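Tryptophanyl-tRNA synthetase (Cryptosporidium parvum Iowa II, PDB 3HV0) probably catalyses the ATP-dependent attachment of L-tryptophan to its cognate tRNA, as a class I aminoacyl-tRNA synthetase. Local coordinates at residues Pro83-Pro95 against Asn273-Ile285. Sequence-based numbering, arbitrary orientation.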
ATOM      1  N   PRO A  83      -2.416 -15.485   8.013  1.00 26.01           N
ATOM      2  CA  PRO A  83      -3.665 -16.061   8.485  1.00 26.43           C
ATOM      3  C   PRO A  83      -4.582 -16.614   7.382  1.00 26.75           C
ATOM      4  O   PRO A  83      -5.554 -15.966   7.009  1.00 27.06           O
ATOM      5  CB  PRO A  83      -4.343 -14.876   9.177  1.00 26.53           C
ATOM      6  CG  PRO A  83      -3.841 -13.716   8.498  1.00 26.00           C
ATOM      7  CD  PRO A  83      -2.446 -14.016   8.098  1.00 26.15           C
ATOM      8  N   SER A  84      -4.284 -17.814   6.889  1.00 26.83           N
ATOM      9  CA  SER A  84      -5.156 -18.511   5.943  1.00 26.87           C
ATOM     10  C   SER A  84      -6.083 -19.503   6.625  1.00 27.04           C
ATOM     11  O   SER A  84      -6.945 -20.100   5.981  1.00 27.21           O
ATOM     12  CB  SER A  84      -4.307 -19.242   4.916  1.00 27.04           C
ATOM     13  OG  SER A  84      -3.089 -19.651   5.498  1.00 27.68           O
ATOM     14  N   SER A  85      -5.889 -19.707   7.925  1.00 27.42           N
ATOM     15  CA  SER A  85      -6.725 -20.620   8.713  1.00 27.18           C
ATOM     16  C   SER A  85      -6.918 -20.005  10.081  1.00 27.01           C
ATOM     17  O   SER A  85      -6.098 -19.207  10.531  1.00 26.70           O
ATOM     18  CB  SER A  85      -6.058 -21.996   8.852  1.00 27.13           C
ATOM     19  OG  SER A  85      -4.924 -21.944   9.710  1.00 28.28           O
ATOM     20  N   GLU A  86      -8.001 -20.390  10.741  1.00 27.33           N
ATOM     21  CA  GLU A  86      -8.357 -19.816  12.032  1.00 27.58           C
ATOM     22  C   GLU A  86      -7.386 -20.227  13.132  1.00 28.04           C
ATOM     23  O   GLU A  86      -7.166 -19.455  14.074  1.00 28.43           O
ATOM     24  CB  GLU A  86      -9.782 -20.182  12.429  1.00 27.64           C
ATOM     25  CG  GLU A  86     -10.378 -19.179  13.407  1.00 28.58           C
ATOM     26  CD  GLU A  86     -11.795 -19.509  13.817  1.00 29.86           C
ATOM     27  OE1 GLU A  86     -12.721 -19.243  13.013  1.00 29.84           O
ATOM     28  OE2 GLU A  86     -11.970 -20.009  14.958  1.00 30.59           O
ATOM     29  N   SER A  87      -6.799 -21.420  13.007  1.00 28.17           N
ATOM     30  CA  SER A  87      -5.801 -21.890  13.963  1.00 28.51           C
ATOM     31  C   SER A  87      -4.447 -22.183  13.310  1.00 28.49           C
ATOM     32  O   SER A  87      -4.352 -22.530  12.142  1.00 28.91           O
ATOM     33  CB  SER A  87      -6.314 -23.133  14.678  1.00 28.51           C
ATOM     34  OG  SER A  87      -5.452 -23.451  15.756  1.00 29.89           O
ATOM     35  N   LEU A  88      -3.386 -22.019  14.080  1.00 28.90           N
ATOM     36  CA  LEU A  88      -2.038 -22.319  13.605  1.00 28.60           C
ATOM     37  C   LEU A  88      -1.820 -23.828  13.586  1.00 28.56           C
ATOM     38  O   LEU A  88      -2.294 -24.529  14.486  1.00 28.39           O
ATOM     39  CB  LEU A  88      -0.992 -21.647  14.499  1.00 28.18           C
ATOM     40  CG  LEU A  88      -0.548 -20.238  14.039  1.00 28.49           C
ATOM     41  CD1 LEU A  88      -1.731 -19.291  13.777  1.00 27.73           C
ATOM     42  CD2 LEU A  88       0.427 -19.629  15.042  1.00 26.20           C
ATOM     43  N   HIS A  89      -1.118 -24.326  12.558  1.00 28.86           N
ATOM     44  CA  HIS A  89      -0.646 -25.726  12.564  1.00 28.98           C
ATOM     45  C   HIS A  89       0.449 -25.814  13.617  1.00 28.70           C
ATOM     46  O   HIS A  89       1.020 -24.796  14.027  1.00 29.19           O
ATOM     47  CB  HIS A  89      -0.062 -26.177  11.219  1.00 29.40           C
ATOM     48  CG  HIS A  89      -0.965 -25.953  10.041  1.00 31.46           C
ATOM     49  ND1 HIS A  89      -0.542 -25.324   8.889  1.00 34.43           N
ATOM     50  CD2 HIS A  89      -2.259 -26.287   9.829  1.00 34.39           C
ATOM     51  CE1 HIS A  89      -1.539 -25.276   8.018  1.00 35.51           C
ATOM     52  NE2 HIS A  89      -2.594 -25.853   8.564  1.00 35.55           N
ATOM     53  N   VAL A  90       0.759 -27.023  14.053  1.00 28.23           N
ATOM     54  CA  VAL A  90       1.855 -27.208  14.989  1.00 27.80           C
ATOM     55  C   VAL A  90       3.189 -26.893  14.302  1.00 27.93           C
ATOM     56  O   VAL A  90       4.158 -26.490  14.966  1.00 27.78           O
ATOM     57  CB  VAL A  90       1.846 -28.629  15.591  1.00 27.73           C
ATOM     58  CG1 VAL A  90       2.938 -28.795  16.629  1.00 26.82           C
ATOM     59  CG2 VAL A  90       0.497 -28.907  16.237  1.00 26.92           C
ATOM     60  N   GLY A  91       3.217 -27.044  12.972  1.00 27.84           N
ATOM     61  CA  GLY A  91       4.412 -26.749  12.184  1.00 28.03           C
ATOM     62  C   GLY A  91       4.754 -25.281  12.287  1.00 28.33           C
ATOM     63  O   GLY A  91       5.920 -24.904  12.367  1.00 28.47           O
ATOM     64  N   HIS A  92       3.710 -24.455  12.307  1.00 28.80           N
ATOM     65  CA  HIS A  92       3.850 -23.003  12.422  1.00 28.99           C
ATOM     66  C   HIS A  92       4.346 -22.546  13.761  1.00 28.72           C
ATOM     67  O   HIS A  92       4.718 -21.405  13.893  1.00 29.38           O
ATOM     68  CB  HIS A  92       2.523 -22.308  12.133  1.00 29.09           C
ATOM     69  CG  HIS A  92       2.130 -22.342  10.691  1.00 30.40           C
ATOM     70  ND1 HIS A  92       0.932 -22.870  10.251  1.00 33.11           N
ATOM     71  CD2 HIS A  92       2.783 -21.913   9.586  1.00 31.64           C
ATOM     72  CE1 HIS A  92       0.866 -22.759   8.933  1.00 32.95           C
ATOM     73  NE2 HIS A  92       1.979 -22.191   8.505  1.00 33.10           N
ATOM     74  N   LEU A  93       4.337 -23.414  14.760  1.00 29.06           N
ATOM     75  CA  LEU A  93       4.896 -23.063  16.064  1.00 29.16           C
ATOM     76  C   LEU A  93       6.416 -23.180  16.105  1.00 28.76           C
ATOM     77  O   LEU A  93       7.044 -22.753  17.071  1.00 28.99           O
ATOM     78  CB  LEU A  93       4.311 -23.966  17.151  1.00 29.73           C
ATOM     79  CG  LEU A  93       2.879 -23.709  17.618  1.00 30.37           C
ATOM     80  CD1 LEU A  93       2.539 -24.788  18.647  1.00 30.52           C
ATOM     81  CD2 LEU A  93       2.724 -22.314  18.224  1.00 30.24           C
ATOM     82  N   VAL A  94       7.003 -23.794  15.083  1.00 28.39           N
ATOM     83  CA  VAL A  94       8.447 -23.985  15.037  1.00 27.95           C
ATOM     84  C   VAL A  94       9.191 -22.630  15.015  1.00 27.87           C
ATOM     85  O   VAL A  94      10.049 -22.379  15.867  1.00 28.42           O
ATOM     86  CB  VAL A  94       8.868 -24.940  13.887  1.00 28.05           C
ATOM     87  CG1 VAL A  94      10.379 -24.826  13.570  1.00 27.54           C
ATOM     88  CG2 VAL A  94       8.478 -26.386  14.243  1.00 27.12           C
ATOM     89  N   PRO A  95       8.841 -21.730  14.097  1.00 27.28           N
ATOM     90  CA  PRO A  95       9.541 -20.450  14.196  1.00 27.04           C
ATOM     91  C   PRO A  95       9.168 -19.618  15.428  1.00 26.64           C
ATOM     92  O   PRO A  95      10.021 -18.932  15.967  1.00 27.49           O
ATOM     93  CB  PRO A  95       9.128 -19.727  12.909  1.00 26.92           C
ATOM     94  CG  PRO A  95       8.669 -20.782  12.005  1.00 26.84           C
ATOM     95  CD  PRO A  95       8.012 -21.794  12.887  1.00 27.10           C
ATOM     96  N   ASN A 273      -7.456 -30.907   3.397  1.00 27.46           N
ATOM     97  CA  ASN A 273      -6.055 -30.559   3.638  1.00 27.56           C
ATOM     98  C   ASN A 273      -5.731 -30.449   5.142  1.00 27.61           C
ATOM     99  O   ASN A 273      -5.194 -29.441   5.611  1.00 27.65           O
ATOM    100  CB  ASN A 273      -5.691 -29.273   2.879  1.00 27.49           C
ATOM    101  CG  ASN A 273      -6.743 -28.186   3.026  1.00 27.20           C
ATOM    102  OD1 ASN A 273      -6.602 -27.281   3.847  1.00 26.79           O
ATOM    103  ND2 ASN A 273      -7.808 -28.276   2.231  1.00 26.54           N
ATOM    104  N   SER A 274      -6.041 -31.517   5.875  1.00 27.60           N
ATOM    105  CA  SER A 274      -5.957 -31.530   7.336  1.00 27.53           C
ATOM    106  C   SER A 274      -4.587 -31.956   7.868  1.00 27.37           C
ATOM    107  O   SER A 274      -4.143 -33.090   7.652  1.00 27.07           O
ATOM    108  CB  SER A 274      -7.018 -32.468   7.911  1.00 27.53           C
ATOM    109  OG  SER A 274      -8.320 -32.035   7.576  1.00 27.94           O
ATOM    110  N   SER A 275      -3.931 -31.028   8.560  1.00 27.26           N
ATOM    111  CA  SER A 275      -2.770 -31.335   9.395  1.00 26.85           C
ATOM    112  C   SER A 275      -3.067 -30.914  10.839  1.00 26.24           C
ATOM    113  O   SER A 275      -4.142 -30.379  11.137  1.00 26.29           O
ATOM    114  CB  SER A 275      -1.537 -30.604   8.877  1.00 26.90           C
ATOM    115  OG  SER A 275      -1.754 -29.201   8.904  1.00 27.44           O
ATOM    116  N   ILE A 276      -2.101 -31.136  11.723  1.00 25.40           N
ATOM    117  CA  ILE A 276      -2.307 -31.006  13.173  1.00 25.02           C
ATOM    118  C   ILE A 276      -2.422 -29.522  13.629  1.00 24.43           C
ATOM    119  O   ILE A 276      -1.452 -28.754  13.540  1.00 24.24           O
ATOM    120  CB  ILE A 276      -1.147 -31.727  13.927  1.00 24.88           C
ATOM    121  CG1 ILE A 276      -1.654 -32.702  14.957  1.00 25.56           C
ATOM    122  CG2 ILE A 276      -0.284 -30.763  14.651  1.00 26.42           C
ATOM    123  CD1 ILE A 276      -2.429 -33.859  14.338  1.00 26.82           C
ATOM    124  N   PHE A 277      -3.601 -29.110  14.091  1.00 23.62           N
ATOM    125  CA  PHE A 277      -3.767 -27.748  14.605  1.00 23.34           C
ATOM    126  C   PHE A 277      -3.584 -27.691  16.126  1.00 22.81           C
ATOM    127  O   PHE A 277      -3.831 -28.666  16.830  1.00 22.34           O
ATOM    128  CB  PHE A 277      -5.131 -27.179  14.227  1.00 23.36           C
ATOM    129  CG  PHE A 277      -5.367 -27.076  12.746  1.00 24.23           C
ATOM    130  CD1 PHE A 277      -5.023 -25.922  12.047  1.00 24.39           C
ATOM    131  CD2 PHE A 277      -5.968 -28.115  12.054  1.00 25.04           C
ATOM    132  CE1 PHE A 277      -5.270 -25.816  10.673  1.00 24.41           C
ATOM    133  CE2 PHE A 277      -6.211 -28.019  10.684  1.00 24.85           C
ATOM    134  CZ  PHE A 277      -5.855 -26.871   9.993  1.00 24.52           C
ATOM    135  N   VAL A 278      -3.162 -26.536  16.636  1.00 22.38           N
ATOM    136  CA  VAL A 278      -2.953 -26.390  18.087  1.00 22.11           C
ATOM    137  C   VAL A 278      -4.237 -26.481  18.905  1.00 22.04           C
ATOM    138  O   VAL A 278      -4.165 -26.710  20.107  1.00 22.35           O
ATOM    139  CB  VAL A 278      -2.235 -25.069  18.457  1.00 21.95           C
ATOM    140  CG1 VAL A 278      -0.840 -25.033  17.855  1.00 21.07           C
ATOM    141  CG2 VAL A 278      -3.051 -23.882  18.017  1.00 22.12           C
ATOM    142  N   ASN A 279      -5.397 -26.294  18.268  1.00 21.95           N
ATOM    143  CA  ASN A 279      -6.690 -26.463  18.944  1.00 21.91           C
ATOM    144  C   ASN A 279      -7.371 -27.814  18.675  1.00 21.84           C
ATOM    145  O   ASN A 279      -8.566 -27.968  18.934  1.00 21.72           O
ATOM    146  CB  ASN A 279      -7.639 -25.326  18.575  1.00 22.13           C
ATOM    147  CG  ASN A 279      -8.115 -25.395  17.138  1.00 22.60           C
ATOM    148  OD1 ASN A 279      -7.453 -25.963  16.272  1.00 24.09           O
ATOM    149  ND2 ASN A 279      -9.265 -24.799  16.876  1.00 22.02           N
ATOM    150  N   ASP A 280      -6.620 -28.786  18.158  1.00 21.75           N
ATOM    151  CA  ASP A 280      -7.145 -30.138  17.959  1.00 21.66           C
ATOM    152  C   ASP A 280      -7.228 -30.883  19.288  1.00 21.50           C
ATOM    153  O   ASP A 280      -6.318 -30.802  20.121  1.00 21.49           O
ATOM    154  CB  ASP A 280      -6.272 -30.951  16.983  1.00 21.63           C
ATOM    155  CG  ASP A 280      -6.696 -30.802  15.530  1.00 21.61           C
ATOM    156  OD1 ASP A 280      -7.809 -30.313  15.256  1.00 20.97           O
ATOM    157  OD2 ASP A 280      -5.909 -31.207  14.650  1.00 22.49           O
ATOM    158  N   ASN A 281      -8.328 -31.612  19.474  1.00 21.38           N
ATOM    159  CA  ASN A 281      -8.480 -32.488  20.631  1.00 21.25           C
ATOM    160  C   ASN A 281      -7.697 -33.784  20.420  1.00 21.26           C
ATOM    161  O   ASN A 281      -7.223 -34.048  19.322  1.00 20.89           O
ATOM    162  CB  ASN A 281      -9.969 -32.758  20.940  1.00 20.97           C
ATOM    163  CG  ASN A 281     -10.700 -33.456  19.803  1.00 20.92           C
ATOM    164  OD1 ASN A 281     -10.104 -34.187  19.013  1.00 20.66           O
ATOM    165  ND2 ASN A 281     -12.010 -33.249  19.731  1.00 20.15           N
ATOM    166  N   GLU A 282      -7.588 -34.585  21.476  1.00 21.66           N
ATOM    167  CA  GLU A 282      -6.856 -35.861  21.443  1.00 22.00           C
ATOM    168  C   GLU A 282      -7.303 -36.781  20.301  1.00 21.94           C
ATOM    169  O   GLU A 282      -6.480 -37.398  19.636  1.00 22.10           O
ATOM    170  CB  GLU A 282      -7.010 -36.604  22.782  1.00 22.14           C
ATOM    171  CG  GLU A 282      -5.861 -37.557  23.104  1.00 22.66           C
ATOM    172  CD  GLU A 282      -5.906 -38.104  24.531  1.00 23.34           C
ATOM    173  OE1 GLU A 282      -6.848 -37.766  25.285  1.00 24.21           O
ATOM    174  OE2 GLU A 282      -4.991 -38.872  24.903  1.00 23.30           O
ATOM    175  N   GLU A 283      -8.605 -36.866  20.074  1.00 22.09           N
ATOM    176  CA  GLU A 283      -9.135 -37.773  19.058  1.00 22.32           C
ATOM    177  C   GLU A 283      -8.755 -37.316  17.653  1.00 22.21           C
ATOM    178  O   GLU A 283      -8.321 -38.126  16.835  1.00 22.07           O
ATOM    179  CB  GLU A 283     -10.657 -37.930  19.190  1.00 22.43           C
ATOM    180  CG  GLU A 283     -11.102 -38.920  20.285  1.00 23.09           C
ATOM    181  CD  GLU A 283     -11.014 -38.367  21.708  1.00 23.95           C
ATOM    182  OE1 GLU A 283     -10.765 -37.146  21.888  1.00 24.59           O
ATOM    183  OE2 GLU A 283     -11.214 -39.168  22.652  1.00 24.96           O
ATOM    184  N   SER A 284      -8.915 -36.025  17.380  1.00 22.22           N
ATOM    185  CA  SER A 284      -8.461 -35.440  16.107  1.00 22.30           C
ATOM    186  C   SER A 284      -6.993 -35.752  15.826  1.00 22.30           C
ATOM    187  O   SER A 284      -6.635 -36.131  14.712  1.00 22.29           O
ATOM    188  CB  SER A 284      -8.666 -33.919  16.091  1.00 22.24           C
ATOM    189  OG  SER A 284      -9.821 -33.571  15.346  1.00 22.70           O
ATOM    190  N   ILE A 285      -6.157 -35.575  16.846  1.00 22.43           N
ATOM    191  CA  ILE A 285      -4.725 -35.819  16.748  1.00 22.38           C
ATOM    192  C   ILE A 285      -4.428 -37.285  16.401  1.00 22.47           C
ATOM    193  O   ILE A 285      -3.732 -37.562  15.417  1.00 22.16           O
ATOM    194  CB  ILE A 285      -4.003 -35.398  18.057  1.00 22.43           C
ATOM    195  CG1 ILE A 285      -3.957 -33.863  18.147  1.00 22.53           C
ATOM    196  CG2 ILE A 285      -2.595 -36.007  18.143  1.00 22.60           C
ATOM    197  CD1 ILE A 285      -3.228 -33.324  19.364  1.00 22.47           C
TER
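Val-278 packs CG1 against Leu-93 CD1 at 3.5 Å, while its other methyl, CG2, lies beside Ser-87 OG; beta-branching lets one short residue fill both directions. Ser-87 OG also makes a weak hydrogen bond to Asn-279 OD1. A single beta bridge pairs His-89 with Phe-277: Val-278 N donates to Leu-88 O (3.1 Å, 164° at the hydrogen), straighter than Val-90 N to Ile-276 O (2.9 Å, 150°). The rings of His-89 and Phe-277 are oblique, neither stacked nor T-shaped, centroids 4.8 Å apart, though the detail of their approach is doubtful. CG anti to its own carbonyl carbon (chi1 -61°) carries the phenyl along the 83-95 loop, its edge meeting Ser-87 O and Ser-85 OG, themselves hydrogen-bonded. The short side chain of Ser-275 fits above the imidazole plane, OG offset toward the rim. Asp-280 OD2, salt-bridged to Lys-288 NZ, accepts Phe-277 N from above its carboxylate plane, bracing the type I turn 277-280. Residues 89-92 form the HIGH-type signature of the Rossmann-type catalytic domain, His-89 about 9 Å from bound tryptophan. The bridge joins this signature, between strand 76-81 and helix 93-106, to the loop entering helix 282-292, while helix 344-367 packs against Val-90, Ile-276 and Val-278.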